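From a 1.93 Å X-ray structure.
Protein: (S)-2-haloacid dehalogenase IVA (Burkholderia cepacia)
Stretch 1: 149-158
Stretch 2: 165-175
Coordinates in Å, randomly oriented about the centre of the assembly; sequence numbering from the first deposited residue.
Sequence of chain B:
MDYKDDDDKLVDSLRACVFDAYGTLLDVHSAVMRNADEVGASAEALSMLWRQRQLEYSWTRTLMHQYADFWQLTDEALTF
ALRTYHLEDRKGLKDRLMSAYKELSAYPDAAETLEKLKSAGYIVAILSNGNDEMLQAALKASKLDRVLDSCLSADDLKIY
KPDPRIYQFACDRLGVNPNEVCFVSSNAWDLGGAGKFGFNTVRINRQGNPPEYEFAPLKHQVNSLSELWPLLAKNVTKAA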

# COMPACT_ATOMS: atom_id res chain seq x y z
N ASP B 149 -19.30 -3.41 -22.53
CA ASP B 149 -18.98 -2.64 -23.72
C ASP B 149 -17.48 -2.49 -23.93
O ASP B 149 -17.00 -2.43 -25.06
N SER B 150 -16.73 -2.41 -22.83
CA SER B 150 -15.34 -2.03 -22.90
C SER B 150 -14.61 -2.48 -21.62
O SER B 150 -15.18 -2.55 -20.54
N CYS B 151 -13.34 -2.82 -21.79
CA CYS B 151 -12.52 -3.23 -20.68
C CYS B 151 -11.21 -2.47 -20.82
O CYS B 151 -10.42 -2.71 -21.75
N LEU B 152 -11.01 -1.54 -19.89
CA LEU B 152 -9.85 -0.64 -19.90
C LEU B 152 -8.83 -1.05 -18.82
O LEU B 152 -9.19 -1.38 -17.69
N SER B 153 -7.55 -1.06 -19.21
CA SER B 153 -6.49 -1.57 -18.35
C SER B 153 -5.44 -0.51 -18.00
O SER B 153 -5.10 0.34 -18.85
N ALA B 154 -4.91 -0.57 -16.77
CA ALA B 154 -3.74 0.24 -16.35
C ALA B 154 -2.53 -0.02 -17.26
O ALA B 154 -1.65 0.84 -17.41
N ASP B 155 -2.47 -1.23 -17.80
CA ASP B 155 -1.38 -1.68 -18.63
C ASP B 155 -1.28 -0.90 -19.96
O ASP B 155 -0.23 -0.93 -20.60
N ASP B 156 -2.34 -0.19 -20.34
CA ASP B 156 -2.32 0.61 -21.56
C ASP B 156 -1.47 1.86 -21.35
O ASP B 156 -0.77 2.27 -22.26
N LEU B 157 -1.50 2.41 -20.13
CA LEU B 157 -0.76 3.64 -19.81
C LEU B 157 0.49 3.37 -18.99
O LEU B 157 1.32 4.26 -18.85
N LYS B 158 0.59 2.18 -18.41
CA LYS B 158 1.70 1.81 -17.52
C LYS B 158 1.74 2.68 -16.25
O LYS B 158 2.79 3.09 -15.79
N ARG B 165 -4.39 9.93 -13.98
CA ARG B 165 -4.29 9.62 -15.42
C ARG B 165 -5.05 8.37 -15.84
O ARG B 165 -5.51 8.30 -16.97
N ILE B 166 -5.19 7.38 -14.94
CA ILE B 166 -5.97 6.19 -15.28
C ILE B 166 -7.49 6.43 -15.39
O ILE B 166 -8.14 5.86 -16.28
N TYR B 167 -8.05 7.25 -14.51
CA TYR B 167 -9.45 7.67 -14.60
C TYR B 167 -9.67 8.54 -15.85
O TYR B 167 -10.71 8.41 -16.51
N GLN B 168 -8.71 9.41 -16.17
CA GLN B 168 -8.76 10.25 -17.38
C GLN B 168 -8.76 9.40 -18.65
O GLN B 168 -9.50 9.69 -19.58
N PHE B 169 -7.92 8.36 -18.67
CA PHE B 169 -7.89 7.35 -19.74
C PHE B 169 -9.29 6.78 -20.05
O PHE B 169 -9.65 6.63 -21.23
N ALA B 170 -10.07 6.45 -19.01
CA ALA B 170 -11.45 5.97 -19.15
C ALA B 170 -12.35 7.02 -19.82
O ALA B 170 -13.13 6.68 -20.71
N CYS B 171 -12.28 8.27 -19.36
CA CYS B 171 -13.00 9.39 -19.98
C CYS B 171 -12.65 9.50 -21.45
O CYS B 171 -13.55 9.54 -22.28
N ASP B 172 -11.36 9.53 -21.75
CA ASP B 172 -10.84 9.57 -23.13
C ASP B 172 -11.34 8.42 -24.00
O ASP B 172 -11.88 8.65 -25.09
N ARG B 173 -11.14 7.19 -23.56
CA ARG B 173 -11.55 6.05 -24.37
C ARG B 173 -13.07 5.93 -24.52
O ARG B 173 -13.57 5.52 -25.56
N LEU B 174 -13.81 6.27 -23.46
CA LEU B 174 -15.26 6.10 -23.48
C LEU B 174 -16.04 7.28 -24.03
O LEU B 174 -17.25 7.18 -24.21
N GLY B 175 -15.34 8.39 -24.29
CA GLY B 175 -15.95 9.61 -24.83
C GLY B 175 -16.92 10.26 -23.87
O GLY B 175 -17.98 10.73 -24.27

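A short strand, Ser150 to Ser153, runs nearly antiparallel to the helix that carries Arg165 to Leu174, at 148° between their directions and 9.2 Å between axes at closest approach. No hydrogen bond crosses between the two stretches, which bury 500 Å², both sides summed, largely through apolar side chains.

The apolar packing follows the alternation of the strand. Ser150 and Leu152 point their CA-to-CB bonds toward the helix, while Cys151 and Ser153 point away. Leu152 is the central piece: buried, chi1 m and chi2 t, it sits where its CA faces that of Ala170 at 6.8 Å. Its CD1 reaches Leu174 CG at 3.9 Å and Ala170 CA at 3.8 Å, so it lies against the helix backbone, where the side chain is a single methyl. Its CD2 goes to the ring of Phe169, 4.0 Å from CE2. Leu174 (m, t) starts sideways, but its end swings nearer, and its CD2 also lies 3.7 Å from Ser150 OG.

Phe169 is the helix's main contribution. With chi1 t, it points toward the first stretch and spans from the strand to the turn that follows. Beyond Leu152, its ring meets Leu157, with CD1 3.7 Å from Leu157 CD2, and its CZ lies 3.5 Å from Asp156 CB. Leu157 (m, t) points in from the turn; its CD1 lies 3.4 Å from Arg165 O and 3.9 Å from Phe169 CB. Deeper in, Ile166, extended with both chi angles t, starts sideways and brings CD1 to 3.6 Å from Ala154 CB. The small alanine, pointing away overall, still supplies a methyl for that long branch.

Ser150 OG aside, most polar groups that take part serve the local fold or stay at the margin. Asp156 (m) packs its CB against Phe169 while its OD2 accepts a weak hydrogen bond from Ser153 N at 3.5 Å. Ser153 (t), facing away, uses OG to accept from Asp155 N at 3.0 Å, and its backbone O accepts from Asp156 N at 3.2 Å; together these bonds hold the turn that presents Leu157. Arg173 (chi1 m, chi2 m) points toward the strand and lays its exposed guanidinium near Leu152, NH1 3.9 Å from CD2, a contact without a polar partner in the first stretch.

The rule is economical: one inward leucine on the strand, a small residue at the nearest helix position, and Phe169 and Leu174 against that leucine.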

# COMPACT_ATOMS: atom_id res chain seq x y z
CB ASP B 149 -19.64 -1.25 -23.66
CG ASP B 149 -21.16 -1.34 -23.74
OD1 ASP B 149 -21.64 -1.99 -24.71
OD2 ASP B 149 -21.86 -0.80 -22.85
CB SER B 150 -15.22 -0.52 -23.12
OG SER B 150 -13.90 -0.05 -22.94
CB CYS B 151 -12.31 -4.75 -20.71
SG CYS B 151 -11.35 -5.40 -19.31
CB LEU B 152 -10.32 0.80 -19.76
CG LEU B 152 -11.28 1.18 -20.89
CD1 LEU B 152 -11.88 2.54 -20.65
CD2 LEU B 152 -10.56 1.13 -22.25
CB SER B 153 -5.81 -2.76 -19.02
OG SER B 153 -4.73 -3.19 -18.21
CB ALA B 154 -3.34 -0.11 -14.91
CB ASP B 155 -1.48 -3.18 -18.92
CG ASP B 155 -0.13 -3.79 -19.29
OD1 ASP B 155 0.88 -3.54 -18.59
OD2 ASP B 155 -0.07 -4.54 -20.28
CB ASP B 156 -3.74 0.96 -22.02
CG ASP B 156 -4.55 -0.27 -22.37
OD1 ASP B 156 -3.94 -1.22 -22.86
OD2 ASP B 156 -5.78 -0.35 -22.12
CB LEU B 157 -1.62 4.60 -18.96
CG LEU B 157 -2.80 5.32 -19.55
CD1 LEU B 157 -3.11 6.53 -18.66
CD2 LEU B 157 -2.52 5.76 -20.98
CB LYS B 158 3.05 1.76 -18.28
CG LYS B 158 3.03 0.68 -19.39
CD LYS B 158 4.42 0.41 -19.98
CE LYS B 158 4.31 -0.37 -21.33
NZ LYS B 158 3.12 -1.35 -21.38
CB ARG B 165 -2.83 9.54 -15.92
CG ARG B 165 -2.03 10.84 -15.74
CD ARG B 165 -1.00 10.62 -14.64
NE ARG B 165 0.29 10.47 -15.22
CZ ARG B 165 1.40 10.04 -14.65
NH1 ARG B 165 1.49 9.57 -13.40
NH2 ARG B 165 2.47 10.05 -15.42
CB ILE B 166 -5.63 4.94 -14.41
CG1 ILE B 166 -6.22 3.69 -15.06
CG2 ILE B 166 -6.12 5.14 -12.96
CD1 ILE B 166 -5.93 2.35 -14.31
CB TYR B 167 -9.90 8.39 -13.30
CG TYR B 167 -9.61 7.53 -12.07
CD1 TYR B 167 -10.28 6.31 -11.88
CD2 TYR B 167 -8.63 7.91 -11.14
CE1 TYR B 167 -10.02 5.49 -10.77
CE2 TYR B 167 -8.34 7.08 -10.01
CZ TYR B 167 -9.06 5.88 -9.84
OH TYR B 167 -8.81 5.03 -8.79
CB GLN B 168 -7.58 11.25 -17.41
CG GLN B 168 -7.61 12.24 -18.60
CD GLN B 168 -8.85 13.10 -18.59
OE1 GLN B 168 -9.63 13.08 -19.54
NE2 GLN B 168 -9.06 13.83 -17.53
CB PHE B 169 -6.89 6.23 -19.39
CG PHE B 169 -6.76 5.15 -20.44
CD1 PHE B 169 -6.16 5.41 -21.69
CD2 PHE B 169 -7.22 3.85 -20.19
CE1 PHE B 169 -6.03 4.38 -22.67
CE2 PHE B 169 -7.10 2.84 -21.16
CZ PHE B 169 -6.51 3.11 -22.39
CB ALA B 170 -12.03 5.53 -17.74
CB CYS B 171 -12.67 10.71 -19.29
SG CYS B 171 -13.29 10.80 -17.65
CB ASP B 172 -9.31 9.67 -23.17
CG ASP B 172 -8.77 10.94 -22.53
OD1 ASP B 172 -9.52 11.89 -22.24
OD2 ASP B 172 -7.56 10.99 -22.29
CB ARG B 173 -10.99 4.75 -23.82
CG ARG B 173 -9.52 4.60 -24.07
CD ARG B 173 -9.20 4.60 -25.59
NE ARG B 173 -8.16 3.60 -25.82
CZ ARG B 173 -8.40 2.30 -25.98
NH1 ARG B 173 -9.66 1.82 -26.00
NH2 ARG B 173 -7.38 1.49 -26.16
CB LEU B 174 -15.81 5.69 -22.10
CG LEU B 174 -15.27 4.34 -21.57
CD1 LEU B 174 -15.68 4.17 -20.11
CD2 LEU B 174 -15.74 3.15 -22.43